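Local coordinates for protein endo-pectate lyase (Erwinia chrysanthemi, PDB 3B90) that probably cleaves polygalacturonate and methylated pectins by calcium-dependent elimination, acting within the chain, through this right-handed parallel beta-helix catalytic domain, at residues A[34-39]-A[55-60]; A[91-96]-A[123-128]; A[116-121]-A[147-152]; A[173-178]-A[188-193]. All coordinates share one frame; numbering follows the deposited sequence.

Contact 1. Residues A[34-39]-A[55-60]; sequences PLIILK and DGIHCD. With ZN (zinc ion), chain E; ZN (zinc ion), chain D.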
# COMPACT_ATOMS: atom_id res chain seq x y z
N PRO A 34 -6.44 13.00 2.65
CA PRO A 34 -5.08 12.70 2.21
C PRO A 34 -4.21 13.95 2.39
O PRO A 34 -4.72 15.07 2.36
CB PRO A 34 -5.28 12.34 0.74
CG PRO A 34 -6.50 13.14 0.35
CD PRO A 34 -7.40 12.94 1.53
N LEU A 35 -2.91 13.73 2.63
CA LEU A 35 -1.96 14.83 2.80
C LEU A 35 -1.58 15.39 1.44
O LEU A 35 -1.45 16.61 1.28
CB LEU A 35 -0.68 14.34 3.49
CG LEU A 35 -0.54 14.39 5.01
CD1 LEU A 35 -1.71 15.08 5.65
CD2 LEU A 35 -0.37 12.99 5.54
N ILE A 36 -1.37 14.50 0.48
CA ILE A 36 -0.99 14.87 -0.88
C ILE A 36 -1.84 14.09 -1.87
O ILE A 36 -2.14 12.91 -1.66
CB ILE A 36 0.52 14.55 -1.20
CG1 ILE A 36 1.47 15.54 -0.53
CG2 ILE A 36 0.78 14.56 -2.71
CD1 ILE A 36 1.79 15.23 0.90
N ILE A 37 -2.23 14.76 -2.95
CA ILE A 37 -3.00 14.12 -4.00
C ILE A 37 -2.14 14.23 -5.23
O ILE A 37 -1.61 15.30 -5.54
CB ILE A 37 -4.33 14.84 -4.24
CG1 ILE A 37 -5.13 14.94 -2.94
CG2 ILE A 37 -5.13 14.10 -5.31
CD1 ILE A 37 -6.44 15.71 -3.07
N LEU A 38 -1.95 13.10 -5.91
CA LEU A 38 -1.13 13.08 -7.10
C LEU A 38 -1.96 12.80 -8.34
O LEU A 38 -2.92 12.02 -8.32
CB LEU A 38 -0.01 12.05 -6.97
CG LEU A 38 1.02 12.33 -5.88
CD1 LEU A 38 1.99 11.18 -5.77
CD2 LEU A 38 1.76 13.61 -6.18
N LYS A 39 -1.60 13.48 -9.43
CA LYS A 39 -2.29 13.32 -10.69
C LYS A 39 -1.25 13.35 -11.80
O LYS A 39 -0.86 14.42 -12.26
CB LYS A 39 -3.32 14.43 -10.89
CG LYS A 39 -4.45 14.42 -9.87
CD LYS A 39 -5.63 15.25 -10.34
CE LYS A 39 -6.76 15.23 -9.32
NZ LYS A 39 -7.88 16.11 -9.72
N ASP A 55 -4.84 10.48 5.82
CA ASP A 55 -5.16 9.43 4.84
C ASP A 55 -4.04 9.22 3.81
O ASP A 55 -4.31 8.85 2.67
CB ASP A 55 -6.49 9.70 4.13
CG ASP A 55 -7.01 8.47 3.41
OD1 ASP A 55 -7.66 8.63 2.35
OD2 ASP A 55 -6.78 7.34 3.89
N GLY A 56 -2.80 9.48 4.22
CA GLY A 56 -1.66 9.28 3.34
C GLY A 56 -1.57 10.09 2.06
O GLY A 56 -1.86 11.28 2.03
N ILE A 57 -1.13 9.42 1.00
CA ILE A 57 -0.94 10.02 -0.32
C ILE A 57 -1.80 9.29 -1.35
O ILE A 57 -1.79 8.06 -1.42
CB ILE A 57 0.56 9.95 -0.73
CG1 ILE A 57 1.41 10.77 0.25
CG2 ILE A 57 0.77 10.41 -2.16
CD1 ILE A 57 2.90 10.72 -0.07
N HIS A 58 -2.56 10.05 -2.13
CA HIS A 58 -3.44 9.50 -3.15
C HIS A 58 -2.93 9.66 -4.58
O HIS A 58 -2.49 10.75 -4.95
CB HIS A 58 -4.80 10.20 -3.09
CG HIS A 58 -5.68 9.78 -1.96
ND1 HIS A 58 -6.98 10.24 -1.82
CD2 HIS A 58 -5.47 8.94 -0.92
CE1 HIS A 58 -7.53 9.70 -0.75
NE2 HIS A 58 -6.64 8.90 -0.19
N CYS A 59 -2.97 8.59 -5.37
CA CYS A 59 -2.62 8.69 -6.79
C CYS A 59 -3.98 8.61 -7.47
O CYS A 59 -4.42 7.53 -7.87
CB CYS A 59 -1.75 7.53 -7.27
SG CYS A 59 -1.60 7.49 -9.10
N ASP A 60 -4.66 9.74 -7.55
CA ASP A 60 -6.00 9.79 -8.12
C ASP A 60 -6.15 9.83 -9.64
O ASP A 60 -7.27 9.77 -10.15
CB ASP A 60 -6.81 10.90 -7.45
CG ASP A 60 -7.14 10.59 -5.99
OD1 ASP A 60 -7.48 11.53 -5.25
OD2 ASP A 60 -7.08 9.42 -5.59
ZN ZN E . -7.99 11.10 -3.50
ZN ZN D . -7.12 5.47 2.91
O HOH W 1 -7.29 5.13 0.91
O HOH W 2 -9.11 5.38 3.03
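Two successive rungs of the right-handed parallel beta-helix meet here, and their outer face carries zinc. Ile36, Ile37 and Leu38 pair in parallel with Ile57, His58 and Cys59; His58 N donates to Ile36 O, and Leu38 N to His58 O. Before the strands proper, Leu35 N reaches Gly56 O at 2.7 Å, while the bond from Asp60 N to Leu38 O is weak. On the outer face the Pro34 ring lies over the His58 imidazole, its CB 3.6 Å from the ring centroid and 2° off the normal, a CH-pi contact. His58 ND1 binds one zinc ion at 2.1 Å, and Asp60 OD1 binds the same ion at 1.9 Å; Ile37 CG2 lies 3.5 Å from that Asp60 OD1. At the far end of the imidazole, NE2 donates to Asp55 OD1 (2.8 Å), met from above the carboxylate plane. Asp55 OD2 binds a second zinc, shared with Asp77 and two waters. On the inner face Leu38 CD1 packs on Ile57 CG2 at 3.9 Å. Metal on ND1, carboxylate on NE2 and proline over one face together fix the rotation of the imidazole, and Asp55 links the two zinc sites through it.

Contact 2. Residues A[91-96]-A[123-128]; sequences GIAHNA and FTLTGE. With CA (calcium ion), chain C.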
# COMPACT_ATOMS: atom_id res chain seq x y z
N GLY A 91 11.90 4.30 0.36
CA GLY A 91 11.14 4.91 1.43
C GLY A 91 10.97 3.91 2.55
O GLY A 91 11.35 2.74 2.42
N ILE A 92 10.42 4.37 3.67
CA ILE A 92 10.19 3.53 4.84
C ILE A 92 8.80 3.83 5.35
O ILE A 92 8.40 4.99 5.42
CB ILE A 92 11.17 3.88 5.98
CG1 ILE A 92 12.61 3.84 5.50
CG2 ILE A 92 10.98 2.91 7.13
CD1 ILE A 92 13.59 4.49 6.45
N ALA A 93 8.06 2.78 5.71
CA ALA A 93 6.72 2.95 6.23
C ALA A 93 6.59 2.26 7.58
O ALA A 93 6.56 1.04 7.66
CB ALA A 93 5.70 2.41 5.25
N HIS A 94 6.53 3.06 8.63
CA HIS A 94 6.41 2.54 9.99
C HIS A 94 4.96 2.56 10.49
O HIS A 94 4.19 3.45 10.15
CB HIS A 94 7.28 3.36 10.95
CG HIS A 94 7.21 2.92 12.38
ND1 HIS A 94 8.13 2.06 12.94
CD2 HIS A 94 6.33 3.22 13.36
CE1 HIS A 94 7.82 1.85 14.20
NE2 HIS A 94 6.74 2.55 14.49
N ASN A 95 4.64 1.60 11.34
CA ASN A 95 3.32 1.48 11.94
C ASN A 95 3.53 0.67 13.23
O ASN A 95 4.53 -0.04 13.36
CB ASN A 95 2.35 0.76 10.99
CG ASN A 95 0.90 1.14 11.24
OD1 ASN A 95 0.58 1.91 12.14
ND2 ASN A 95 0.00 0.60 10.41
N ALA A 96 2.62 0.80 14.19
CA ALA A 96 2.78 0.07 15.44
C ALA A 96 1.51 -0.24 16.22
O ALA A 96 0.49 0.45 16.08
CB ALA A 96 3.75 0.82 16.34
N PHE A 123 11.45 -0.74 -0.81
CA PHE A 123 10.53 -0.04 0.09
C PHE A 123 10.53 -0.86 1.38
O PHE A 123 10.35 -2.07 1.33
CB PHE A 123 9.12 -0.01 -0.54
CG PHE A 123 8.03 0.51 0.38
CD1 PHE A 123 8.14 1.75 1.00
CD2 PHE A 123 6.89 -0.26 0.62
CE1 PHE A 123 7.14 2.22 1.85
CE2 PHE A 123 5.88 0.20 1.46
CZ PHE A 123 6.00 1.44 2.08
N THR A 124 10.76 -0.21 2.52
CA THR A 124 10.83 -0.91 3.81
C THR A 124 9.68 -0.64 4.78
O THR A 124 9.20 0.48 4.91
CB THR A 124 12.16 -0.57 4.53
OG1 THR A 124 13.26 -0.88 3.67
CG2 THR A 124 12.31 -1.36 5.83
N LEU A 125 9.25 -1.70 5.48
CA LEU A 125 8.20 -1.61 6.48
C LEU A 125 8.80 -1.90 7.86
O LEU A 125 9.46 -2.93 8.04
CB LEU A 125 7.06 -2.61 6.21
CG LEU A 125 6.14 -2.44 5.00
CD1 LEU A 125 5.16 -3.59 4.93
CD2 LEU A 125 5.39 -1.14 5.08
N THR A 126 8.61 -0.99 8.80
CA THR A 126 9.12 -1.14 10.16
C THR A 126 7.94 -1.12 11.14
O THR A 126 6.88 -0.58 10.84
CB THR A 126 10.10 -0.01 10.52
OG1 THR A 126 9.45 1.26 10.40
CG2 THR A 126 11.32 -0.04 9.60
N GLY A 127 8.14 -1.71 12.31
CA GLY A 127 7.09 -1.76 13.31
C GLY A 127 6.11 -2.91 13.07
O GLY A 127 6.48 -3.94 12.50
N GLU A 128 4.87 -2.72 13.50
CA GLU A 128 3.82 -3.72 13.34
C GLU A 128 2.88 -3.33 12.21
O GLU A 128 2.36 -2.21 12.21
CB GLU A 128 3.03 -3.88 14.65
CG GLU A 128 3.80 -4.50 15.81
CD GLU A 128 4.75 -3.53 16.48
OE1 GLU A 128 4.29 -2.50 17.01
OE2 GLU A 128 5.97 -3.80 16.48
CA CA C . -0.66 3.56 12.97
O HOH W 3 -2.58 2.57 11.64
O HOH W 4 -1.02 2.15 14.65
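Gly91 O accepts the nearly straight bond from Thr124 N (3.0 Å, 174°) that opens this parallel pairing of two beta-helix rungs, and Phe123 CD1 lies 3.6 Å from the same Gly91 O. Ile92 follows on the outer face, where its CG2 branch meets Thr126 CG2 in an oblique crossing. Ala93 points the other way, into the core: its CB touches Phe123 CZ at 3.3 Å and, on an adjacent side, Leu125 CD2 at 3.6 Å, a tight fit. Its backbone N donates to Thr124 O and its O accepts from Thr126 N. His94 returns to the outer face. With CG anti to the backbone N (chi1 179°), the imidazole presents ND1 at its edge to Thr126 OG1, in the ring plane and 3.0 Å away; either atom could be the donor. Asn95 N bonds to Thr126 O, and Asn95 O accepts from Glu128 N, past the corner the chain turns at Gly127. The Asn95 side chain leaves the strand pair to bind the calcium ion through OD1 (2.2 Å), beside Asp73, Ile74 and Tyr100. Ala96 CB ends the segment 3.4 Å from Glu128 OE1, which itself bonds to Lys97 N; Ala96 O takes a bond from a calcium-bound water. Strand 92-95 thus lies between strands 63-71 and 123-126, with Trp71 against Ala93 and Phe123, while Leu132 of strand 131-135 packs on Phe123 and Leu125, and Ile159 of strand 158-166 on Leu125.

Contact 3. Residues A[116-121]-A[147-152]; sequences TTVVKG and FLTVTS. With SO4 (sulfate ion), chain F.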
# COMPACT_ATOMS: atom_id res chain seq x y z
N THR A 116 -2.08 -0.85 -12.02
CA THR A 116 -0.96 -1.55 -11.40
C THR A 116 -0.23 -0.75 -10.33
O THR A 116 0.08 0.44 -10.52
CB THR A 116 0.10 -1.92 -12.49
OG1 THR A 116 -0.51 -2.71 -13.51
CG2 THR A 116 1.26 -2.70 -11.88
N THR A 117 -0.01 -1.39 -9.19
CA THR A 117 0.76 -0.76 -8.12
C THR A 117 2.12 -1.47 -8.21
O THR A 117 2.18 -2.70 -8.36
CB THR A 117 0.13 -0.96 -6.74
OG1 THR A 117 -1.13 -0.30 -6.71
CG2 THR A 117 1.02 -0.34 -5.66
N VAL A 118 3.19 -0.69 -8.16
CA VAL A 118 4.55 -1.23 -8.27
C VAL A 118 5.37 -0.88 -7.03
O VAL A 118 5.40 0.27 -6.60
CB VAL A 118 5.27 -0.67 -9.52
CG1 VAL A 118 6.72 -1.09 -9.52
CG2 VAL A 118 4.59 -1.17 -10.80
N VAL A 119 5.99 -1.89 -6.43
CA VAL A 119 6.84 -1.69 -5.26
C VAL A 119 8.26 -2.12 -5.63
O VAL A 119 8.52 -3.29 -5.83
CB VAL A 119 6.36 -2.49 -4.04
CG1 VAL A 119 7.32 -2.28 -2.87
CG2 VAL A 119 4.94 -2.06 -3.65
N LYS A 120 9.17 -1.15 -5.72
CA LYS A 120 10.57 -1.40 -6.08
C LYS A 120 11.47 -0.50 -5.23
O LYS A 120 11.00 0.21 -4.35
CB LYS A 120 10.78 -1.11 -7.57
CG LYS A 120 10.52 0.35 -7.95
CD LYS A 120 10.01 0.47 -9.39
CE LYS A 120 11.11 0.36 -10.42
NZ LYS A 120 11.91 1.62 -10.51
N GLY A 121 12.77 -0.53 -5.50
CA GLY A 121 13.68 0.30 -4.74
C GLY A 121 13.80 -0.05 -3.27
O GLY A 121 14.12 0.80 -2.46
N PHE A 147 -3.53 -5.17 -10.41
CA PHE A 147 -2.21 -5.81 -10.41
C PHE A 147 -1.22 -5.21 -9.44
O PHE A 147 -1.17 -3.99 -9.23
CB PHE A 147 -1.61 -5.75 -11.83
CG PHE A 147 -2.50 -6.32 -12.91
CD1 PHE A 147 -3.26 -5.48 -13.71
CD2 PHE A 147 -2.58 -7.69 -13.11
CE1 PHE A 147 -4.09 -6.00 -14.71
CE2 PHE A 147 -3.41 -8.23 -14.11
CZ PHE A 147 -4.16 -7.38 -14.90
N LEU A 148 -0.40 -6.09 -8.86
CA LEU A 148 0.65 -5.71 -7.93
C LEU A 148 1.97 -6.26 -8.43
O LEU A 148 2.06 -7.42 -8.86
CB LEU A 148 0.38 -6.29 -6.53
CG LEU A 148 1.52 -6.08 -5.52
CD1 LEU A 148 1.69 -4.59 -5.22
CD2 LEU A 148 1.25 -6.84 -4.24
N THR A 149 2.99 -5.41 -8.42
CA THR A 149 4.32 -5.81 -8.84
C THR A 149 5.31 -5.46 -7.75
O THR A 149 5.49 -4.29 -7.43
CB THR A 149 4.76 -5.10 -10.15
OG1 THR A 149 4.08 -5.67 -11.26
CG2 THR A 149 6.26 -5.25 -10.37
N VAL A 150 5.92 -6.48 -7.16
CA VAL A 150 6.93 -6.25 -6.14
C VAL A 150 8.22 -6.87 -6.65
O VAL A 150 8.29 -8.09 -6.85
CB VAL A 150 6.55 -6.91 -4.78
CG1 VAL A 150 7.66 -6.68 -3.76
CG2 VAL A 150 5.22 -6.33 -4.26
N THR A 151 9.22 -6.04 -6.92
CA THR A 151 10.51 -6.55 -7.38
C THR A 151 11.55 -6.52 -6.27
O THR A 151 12.59 -7.16 -6.38
CB THR A 151 11.01 -5.85 -8.66
OG1 THR A 151 10.98 -4.42 -8.49
CG2 THR A 151 10.15 -6.24 -9.85
N SER A 152 11.27 -5.75 -5.22
CA SER A 152 12.14 -5.65 -4.03
C SER A 152 11.47 -4.87 -2.89
O SER A 152 10.94 -3.78 -3.10
CB SER A 152 13.51 -5.03 -4.37
OG SER A 152 13.42 -3.65 -4.72
S SO4 F . 14.64 -3.97 -8.31
O1 SO4 F . 14.57 -5.17 -9.23
O2 SO4 F . 15.91 -4.19 -7.52
O3 SO4 F . 14.76 -2.79 -9.08
O4 SO4 F . 13.54 -3.99 -7.42
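The Phe147 ring, the one aromatic group of this contact, has Thr116 OG1 obliquely beside it, 3.9 Å from CD1; the hydroxyl comes as close as 3.6 Å to Phe147 CB. The rest of the ring leads away from strand 116-120, and the benzyl group leans toward Val172 on the next rung. Four backbone hydrogen bonds join the parallel strands: Thr117 N to Phe147 O, Thr149 N to Thr117 O, Val119 N to Thr149 O (2.6 Å, 173°) and Thr151 N to Val119 O. Outside, Val118 and Thr149 run alongside each other in the same direction, with CG2 of the valine 4.0 Å from CB of the threonine. Inside, Val119 CB meets Val150 CG2 at 4.0 Å, and Thr117 turns its hydroxyl to Asn81 of a neighbouring rung. Where the strands end, Thr151 OG1 and Ser152 OG both donate to sulfate O4, at 2.8 and 2.7 Å. Each hydroxyl sits between its backbone N and carbonyl carbon, chi1 51° in Thr151 and 68° in Ser152, and the two converge on one oxygen of an ion that probably came from the crystallisation liquor. Such in-register stacking, Val119 on Val150 inside and Val118 on Thr149 outside, is the ladder of a parallel beta-helix, with strands 85-89 and 172-180 as the flanking rungs.

Contact 4. Residues A[173-178]-A[188-193]; sequences ATISGL and PPVCEE
Ile175 and Val190 pass each other head to tail, their side chains reaching across the interior of the beta-helix from two different walls near its C-terminal end. Strand 173-175 lies beside strand 146-150, whereas strand 191-193 pairs with strand 158-166, so the two segments face one another through side chains alone. The isoleucine extends CG1 anti to its carbonyl carbon (chi1 -63°) and continues nearly straight, which brings CD1 to within 4.0 Å of Val190 CG1. The valine sends that same CG1 anti to its own backbone N (chi1 -176°), toward Ile175 and Leu178, which it meets on two adjacent sides; Leu178 CD2 approaches it from the other end of the segment at 4.2 Å. One methyl of Val190 therefore meets the branch ends of two residues. Farther along, Ile175 CD1 also reaches Cys191 CB, at 4.4 Å. All five touching residues are buried, and the interface between the segments is wholly apolar apart from sulfur. Val218 of strand 216-218 covers Ile175 and Cys191, and Val223 of strand 223-225 packs on Leu178 and Val190, so strands 216-218 and 223-225 pack against this contact. Cys191 is tied to Cys216 by a disulfide, and within that bond Cys191 SG lies 3.8 Å from Ala173 CB.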
# COMPACT_ATOMS: atom_id res chain seq x y z
N ALA A 173 -0.91 -10.75 -8.55
CA ALA A 173 0.16 -10.21 -7.74
C ALA A 173 1.45 -10.93 -8.14
O ALA A 173 1.53 -12.15 -8.10
CB ALA A 173 -0.14 -10.43 -6.26
N THR A 174 2.44 -10.17 -8.60
CA THR A 174 3.72 -10.74 -9.01
C THR A 174 4.74 -10.29 -7.97
O THR A 174 5.11 -9.12 -7.92
CB THR A 174 4.11 -10.27 -10.42
OG1 THR A 174 3.16 -10.79 -11.36
CG2 THR A 174 5.51 -10.76 -10.79
N ILE A 175 5.16 -11.23 -7.13
CA ILE A 175 6.10 -10.92 -6.04
C ILE A 175 7.43 -11.64 -6.10
O ILE A 175 7.50 -12.84 -6.34
CB ILE A 175 5.43 -11.17 -4.66
CG1 ILE A 175 4.23 -10.23 -4.48
CG2 ILE A 175 6.44 -10.98 -3.51
CD1 ILE A 175 3.19 -10.72 -3.48
N SER A 176 8.49 -10.87 -5.89
CA SER A 176 9.85 -11.39 -5.87
C SER A 176 10.75 -10.37 -5.17
O SER A 176 10.41 -9.18 -5.11
CB SER A 176 10.35 -11.63 -7.30
OG SER A 176 11.48 -12.48 -7.29
N GLY A 177 11.87 -10.85 -4.63
CA GLY A 177 12.80 -9.96 -3.94
C GLY A 177 12.30 -9.44 -2.61
O GLY A 177 12.72 -8.37 -2.15
N LEU A 178 11.44 -10.21 -1.96
CA LEU A 178 10.87 -9.83 -0.68
C LEU A 178 11.59 -10.47 0.50
O LEU A 178 11.78 -11.68 0.54
CB LEU A 178 9.38 -10.18 -0.66
CG LEU A 178 8.61 -10.00 0.65
CD1 LEU A 178 8.56 -8.54 1.01
CD2 LEU A 178 7.20 -10.56 0.50
N PRO A 188 4.95 -14.68 7.94
CA PRO A 188 3.52 -14.50 7.70
C PRO A 188 3.13 -14.99 6.29
O PRO A 188 3.99 -15.41 5.51
CB PRO A 188 3.37 -12.99 7.79
CG PRO A 188 4.62 -12.52 7.05
CD PRO A 188 5.70 -13.44 7.60
N PRO A 189 1.82 -15.03 6.00
CA PRO A 189 1.40 -15.46 4.66
C PRO A 189 1.78 -14.37 3.66
O PRO A 189 1.90 -13.20 4.02
CB PRO A 189 -0.13 -15.60 4.81
CG PRO A 189 -0.46 -14.73 5.97
CD PRO A 189 0.67 -14.96 6.92
N VAL A 190 2.05 -14.75 2.41
CA VAL A 190 2.44 -13.77 1.42
C VAL A 190 1.25 -13.36 0.56
O VAL A 190 0.56 -12.39 0.88
CB VAL A 190 3.59 -14.30 0.53
CG1 VAL A 190 4.06 -13.21 -0.45
CG2 VAL A 190 4.74 -14.75 1.41
N CYS A 191 1.01 -14.10 -0.51
CA CYS A 191 -0.09 -13.79 -1.40
C CYS A 191 -1.30 -14.63 -1.04
O CYS A 191 -1.22 -15.86 -1.02
CB CYS A 191 0.33 -14.06 -2.85
SG CYS A 191 -0.87 -13.51 -4.10
N GLU A 192 -2.41 -13.96 -0.72
CA GLU A 192 -3.66 -14.64 -0.36
C GLU A 192 -4.74 -14.31 -1.37
O GLU A 192 -4.85 -13.17 -1.83
CB GLU A 192 -4.12 -14.25 1.04
CG GLU A 192 -3.19 -14.70 2.16
CD GLU A 192 -3.75 -14.44 3.54
OE1 GLU A 192 -4.04 -13.26 3.86
OE2 GLU A 192 -3.91 -15.42 4.31
N GLU A 193 -5.53 -15.31 -1.73
CA GLU A 193 -6.60 -15.14 -2.70
C GLU A 193 -7.97 -14.96 -2.06
O GLU A 193 -8.35 -15.68 -1.14
CB GLU A 193 -6.63 -16.32 -3.67
CG GLU A 193 -5.57 -16.24 -4.75
CD GLU A 193 -5.52 -17.46 -5.63
OE1 GLU A 193 -4.51 -17.66 -6.32
OE2 GLU A 193 -6.49 -18.25 -5.63

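In the fold
From the N terminus, contact 1 comes first, closing one short turn of the beta-helix between strands 36-39 and 57-61 and completing itself before the others open. Contact 2 joins strand 92-95 to 123-126, and contact 3 crosses it: 116-121 lies inside the loop of contact 2, while 147-152 lies beyond it. Strands 115-120 and 123-126 follow directly in the chain, so the two contacts involve consecutive strands of one turn. Contact 4 closes the short loop between strands 172-180 and 191-195, joining two walls across the core; it touches contact 3 through Leu148 O to Thr174 N and Val150 N to Thr174 O, probable hydrogen bonds. Contacts 1 and 4 lie about 25 Å apart between centres, on opposite sides of the domain's centre.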